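Local coordinates for uricase (Bacillus fastidiosus, PDB 4R8X), which catalyses, as a urate oxidase, the oxidation of urate to 5-hydroxyisourate, the first step on the route from urate to (S)-allantoin, at residues Thr87-Leu92 with Asp212-Asp217; Arg110-Glu115 with Thr145-Val150. All blocks are in the same frame, centred on the assembly; numbering follows the deposited sequence.

How the contacts relate
Contact 1 (87-92 with 212-217) is buried and lies on the helix-covered side of the large antiparallel sheet; contact 2 (110-115 with 145-150) is part of that sheet and only partly buried. They adjoin, with centres about 11 Å apart: Leu88 and Leu92, from the helix of contact 1, pack on Ala146, Val148 and Leu111 of contact 2. Strand 108-125 is the next element after helix 88-102. Contact 1 joins a helix start to a loop through one hydroxyl and a small apolar touch. Contact 2 is a backbone ladder, apolar toward the helix and charged on its other face. Both lie away from the predicted urate site.

Contact 1: residues Thr87-Leu92 with Asp212-Asp217; sequences TLEGFL and DDAKGD
Thr87 OG1 donates to Ala214 O, 2.9 Å away, in the plane of that carbonyl and with a C=O...OG1 angle of 148°. Thr87 OG1 in turn accepts from Gly90 N at 2.9 Å, so one hydroxyl donates to the loop and accepts from the helix. Its torsion makes this possible: OG1 stands between the backbone N and the carbonyl carbon (chi1 76°), while CG2 of Thr87 lies 3.9 Å from Gly216 CA. Beside the hydroxyl, Glu89 lays its CB 3.7 Å from Ala214 CB, an apolar touch made by the root of an acidic side chain. Its carboxylate is engaged elsewhere, with OE2 bonded to the hydroxyl of Tyr222 and OE1 to Ser164. The CA atoms come nearest at Gly90 and Lys215, 4.1 Å apart. Both glycines sit at close quarters without a side chain, Gly90 against Lys215 O and Thr87 OG1, and Gly216, whose phi is positive at 81°, against Thr87 CG2. The loop side is shaped by the 3-10 turn that runs through residues 212-215, in which Lys215 N bonds to Asp212 O, and Ala214 also packs on Tyr208 of strand 198-208. On the helix side, Tyr83 OH is hydrogen-bonded to Thr87 N. The arrangement is a threonine N-cap at the start of helix 88-102, its hydroxyl also tying that helix to the loop between strand 198-208 and helix 225-238.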
# COMPACT_ATOMS: atom_id res chain seq x y z
N THR D 87 -13.41 -17.46 -20.87
CA THR D 87 -13.81 -17.03 -19.53
C THR D 87 -12.80 -17.41 -18.46
O THR D 87 -12.05 -18.38 -18.60
CB THR D 87 -15.20 -17.59 -19.09
OG1 THR D 87 -15.08 -18.97 -18.72
CG2 THR D 87 -16.23 -17.42 -20.19
N LEU D 88 -12.79 -16.64 -17.38
CA LEU D 88 -11.86 -16.89 -16.29
C LEU D 88 -12.19 -18.23 -15.64
O LEU D 88 -11.30 -19.03 -15.37
CB LEU D 88 -11.96 -15.76 -15.27
CG LEU D 88 -10.92 -15.78 -14.14
CD1 LEU D 88 -9.50 -15.84 -14.69
CD2 LEU D 88 -11.09 -14.53 -13.29
N GLU D 89 -13.48 -18.47 -15.39
CA GLU D 89 -13.91 -19.72 -14.77
C GLU D 89 -13.58 -20.93 -15.64
O GLU D 89 -13.21 -21.98 -15.12
CB GLU D 89 -15.41 -19.70 -14.50
CG GLU D 89 -15.88 -18.62 -13.55
CD GLU D 89 -16.32 -17.34 -14.26
OE1 GLU D 89 -17.12 -16.60 -13.67
OE2 GLU D 89 -15.87 -17.07 -15.40
N GLY D 90 -13.75 -20.78 -16.95
CA GLY D 90 -13.38 -21.82 -17.90
C GLY D 90 -11.91 -22.14 -17.80
O GLY D 90 -11.53 -23.30 -17.70
N PHE D 91 -11.07 -21.11 -17.79
CA PHE D 91 -9.64 -21.34 -17.70
C PHE D 91 -9.25 -22.04 -16.40
O PHE D 91 -8.47 -22.98 -16.42
CB PHE D 91 -8.87 -20.04 -17.84
CG PHE D 91 -7.39 -20.20 -17.71
CD1 PHE D 91 -6.69 -21.00 -18.61
CD2 PHE D 91 -6.69 -19.59 -16.68
CE1 PHE D 91 -5.32 -21.18 -18.49
CE2 PHE D 91 -5.32 -19.75 -16.56
CZ PHE D 91 -4.63 -20.54 -17.47
N LEU D 92 -9.79 -21.59 -15.27
CA LEU D 92 -9.44 -22.18 -13.98
C LEU D 92 -9.85 -23.65 -13.90
O LEU D 92 -9.08 -24.48 -13.41
CB LEU D 92 -10.05 -21.38 -12.83
CG LEU D 92 -9.60 -19.92 -12.69
CD1 LEU D 92 -10.08 -19.39 -11.36
CD2 LEU D 92 -8.07 -19.75 -12.84
N ASP D 212 -21.47 -25.65 -15.36
CA ASP D 212 -20.87 -25.61 -16.69
C ASP D 212 -21.19 -24.32 -17.45
O ASP D 212 -20.47 -23.97 -18.38
CB ASP D 212 -21.30 -26.83 -17.52
CG ASP D 212 -20.65 -28.11 -17.04
OD1 ASP D 212 -19.72 -28.05 -16.20
OD2 ASP D 212 -21.05 -29.19 -17.52
N ASP D 213 -22.25 -23.61 -17.05
CA ASP D 213 -22.54 -22.32 -17.68
C ASP D 213 -21.37 -21.33 -17.58
O ASP D 213 -21.17 -20.50 -18.46
CB ASP D 213 -23.79 -21.67 -17.06
CG ASP D 213 -25.09 -22.36 -17.46
OD1 ASP D 213 -25.07 -23.26 -18.33
OD2 ASP D 213 -26.13 -21.96 -16.92
N ALA D 214 -20.60 -21.44 -16.50
CA ALA D 214 -19.46 -20.56 -16.25
C ALA D 214 -18.32 -20.76 -17.25
O ALA D 214 -17.45 -19.90 -17.35
CB ALA D 214 -18.96 -20.76 -14.83
N LYS D 215 -18.33 -21.87 -17.97
CA LYS D 215 -17.30 -22.16 -18.96
C LYS D 215 -17.46 -21.34 -20.24
O LYS D 215 -16.51 -21.22 -21.02
CB LYS D 215 -17.33 -23.64 -19.34
CG LYS D 215 -16.90 -24.57 -18.24
CD LYS D 215 -16.90 -25.99 -18.78
CE LYS D 215 -16.66 -26.99 -17.68
NZ LYS D 215 -16.48 -28.34 -18.28
N GLY D 216 -18.65 -20.81 -20.47
CA GLY D 216 -18.87 -19.90 -21.58
C GLY D 216 -19.06 -20.56 -22.92
O GLY D 216 -19.06 -19.88 -23.94
N ASP D 217 -19.24 -21.88 -22.93
CA ASP D 217 -19.44 -22.59 -24.19
C ASP D 217 -20.74 -22.18 -24.87
O ASP D 217 -20.85 -22.22 -26.09
CB ASP D 217 -19.39 -24.10 -23.96
CG ASP D 217 -17.99 -24.58 -23.62
OD1 ASP D 217 -17.84 -25.39 -22.68
OD2 ASP D 217 -17.04 -24.13 -24.28

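Contact 2: residues Arg110-Glu115 with Thr145-Val150; sequences RLEAKE and TATVEV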
# COMPACT_ATOMS: atom_id res chain seq x y z
N ARG D 110 -7.03 -26.42 -6.29
CA ARG D 110 -7.79 -25.19 -6.18
C ARG D 110 -7.08 -24.06 -6.90
O ARG D 110 -5.90 -23.80 -6.65
CB ARG D 110 -7.92 -24.79 -4.70
CG ARG D 110 -8.71 -23.51 -4.45
CD ARG D 110 -8.74 -23.19 -2.97
NE ARG D 110 -9.56 -22.03 -2.64
CZ ARG D 110 -10.87 -22.09 -2.45
NH1 ARG D 110 -11.49 -23.26 -2.57
NH2 ARG D 110 -11.56 -21.00 -2.14
N LEU D 111 -7.80 -23.40 -7.79
CA LEU D 111 -7.29 -22.20 -8.45
C LEU D 111 -8.14 -21.00 -8.07
O LEU D 111 -9.37 -21.07 -8.10
CB LEU D 111 -7.32 -22.36 -9.97
CG LEU D 111 -6.07 -22.81 -10.70
CD1 LEU D 111 -4.96 -21.75 -10.62
CD2 LEU D 111 -5.61 -24.19 -10.20
N GLU D 112 -7.47 -19.91 -7.71
CA GLU D 112 -8.11 -18.62 -7.48
C GLU D 112 -7.50 -17.63 -8.46
O GLU D 112 -6.31 -17.71 -8.77
CB GLU D 112 -7.86 -18.14 -6.06
CG GLU D 112 -8.45 -19.05 -5.01
CD GLU D 112 -8.07 -18.66 -3.59
OE1 GLU D 112 -7.48 -17.57 -3.40
OE2 GLU D 112 -8.34 -19.45 -2.67
N ALA D 113 -8.29 -16.68 -8.95
CA ALA D 113 -7.72 -15.69 -9.86
C ALA D 113 -8.33 -14.32 -9.65
O ALA D 113 -9.51 -14.18 -9.35
CB ALA D 113 -7.87 -16.15 -11.31
N LYS D 114 -7.47 -13.32 -9.78
CA LYS D 114 -7.88 -11.92 -9.81
C LYS D 114 -7.50 -11.36 -11.16
O LYS D 114 -6.33 -11.39 -11.54
CB LYS D 114 -7.17 -11.13 -8.72
CG LYS D 114 -7.55 -11.56 -7.31
CD LYS D 114 -6.77 -10.76 -6.26
CE LYS D 114 -7.13 -11.22 -4.84
NZ LYS D 114 -6.27 -10.57 -3.81
N GLU D 115 -8.48 -10.86 -11.91
CA GLU D 115 -8.21 -10.31 -13.23
C GLU D 115 -7.17 -9.21 -13.12
O GLU D 115 -7.16 -8.46 -12.14
CB GLU D 115 -9.49 -9.73 -13.85
CG GLU D 115 -9.31 -9.17 -15.24
CD GLU D 115 -10.52 -8.41 -15.71
OE1 GLU D 115 -11.20 -7.77 -14.88
OE2 GLU D 115 -10.80 -8.45 -16.92
N THR D 145 -13.21 -11.62 -10.61
CA THR D 145 -12.63 -12.67 -9.79
C THR D 145 -13.28 -14.02 -10.11
O THR D 145 -14.40 -14.09 -10.62
CB THR D 145 -12.81 -12.37 -8.28
OG1 THR D 145 -14.21 -12.29 -7.97
CG2 THR D 145 -12.12 -11.05 -7.90
N ALA D 146 -12.55 -15.10 -9.82
CA ALA D 146 -13.11 -16.45 -9.90
C ALA D 146 -12.29 -17.42 -9.07
O ALA D 146 -11.10 -17.21 -8.85
CB ALA D 146 -13.18 -16.92 -11.36
N THR D 147 -12.95 -18.48 -8.61
CA THR D 147 -12.28 -19.61 -7.96
C THR D 147 -12.89 -20.88 -8.50
O THR D 147 -14.11 -20.96 -8.66
CB THR D 147 -12.50 -19.59 -6.43
OG1 THR D 147 -11.84 -18.45 -5.86
CG2 THR D 147 -11.93 -20.83 -5.77
N VAL D 148 -12.05 -21.85 -8.80
CA VAL D 148 -12.54 -23.19 -9.09
C VAL D 148 -11.70 -24.20 -8.33
O VAL D 148 -10.48 -24.15 -8.37
CB VAL D 148 -12.50 -23.52 -10.60
CG1 VAL D 148 -13.04 -24.94 -10.83
CG2 VAL D 148 -13.34 -22.53 -11.38
N GLU D 149 -12.35 -25.12 -7.62
CA GLU D 149 -11.64 -26.22 -7.01
C GLU D 149 -12.26 -27.52 -7.51
O GLU D 149 -13.48 -27.69 -7.50
CB GLU D 149 -11.67 -26.16 -5.48
CG GLU D 149 -10.84 -27.25 -4.81
CD GLU D 149 -10.61 -27.05 -3.32
OE1 GLU D 149 -10.87 -25.95 -2.80
OE2 GLU D 149 -10.16 -28.00 -2.66
N VAL D 150 -11.40 -28.42 -7.99
CA VAL D 150 -11.84 -29.70 -8.51
C VAL D 150 -11.23 -30.80 -7.65
O VAL D 150 -10.05 -30.75 -7.31
CB VAL D 150 -11.42 -29.86 -9.99
CG1 VAL D 150 -11.84 -31.25 -10.51
CG2 VAL D 150 -12.08 -28.79 -10.83
O HOH W 1 -11.44 -18.19 -3.23
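Arg110 sends CG anti to its backbone N (chi1 -180°) and stays extended to NE, and Glu149 on the facing strand, its CG likewise anti to its N, is extended beyond CG; the two chains bring their charged ends together from the non-hydrogen-bonded pair Arg110-Glu149. Arg110 NH1 donates to Glu149 OE1 at 2.8 Å, in the guanidinium plane, although the carboxylate plane is turned 84° from it. At another edge, Arg110 NE reaches Glu112 OE2, two residues along its own strand, at 2.9 Å in a nearly straight bond (171°). Thr147 CG2 lies over the centre of one guanidinium face, 3.6 Å above the plane. A water bonded to Thr147 OG1 at 2.7 Å also takes a weak bond from Arg110 NH2. With carboxylate oxygens of Glu112 and Glu149 in its plane and the Thr147 methyl over one face, the group is probably held against rotation. Glu161 also pairs with Arg110, and Lys50 with Glu149. An alanine in place of Arg110 would probably leave Glu112, Glu149 and Glu161 without the charge they share and uncover the Thr147 methyl. Beneath this network the antiparallel strands are joined by paired backbone bonds: Leu111 N to Val148 O at 2.8 Å with its reciprocal, then Ala113 N to Ala146 O at 2.9 Å with the return bond longer. Leu111, Ala113, Ala146 and Val148 turn to the opposite face, where Leu88, Leu92 and Cys96 of helix 88-102 cover them. Strands 40-50 and 156-173 flank strands 108-125 and 143-153 respectively, continuing the antiparallel sheet outward.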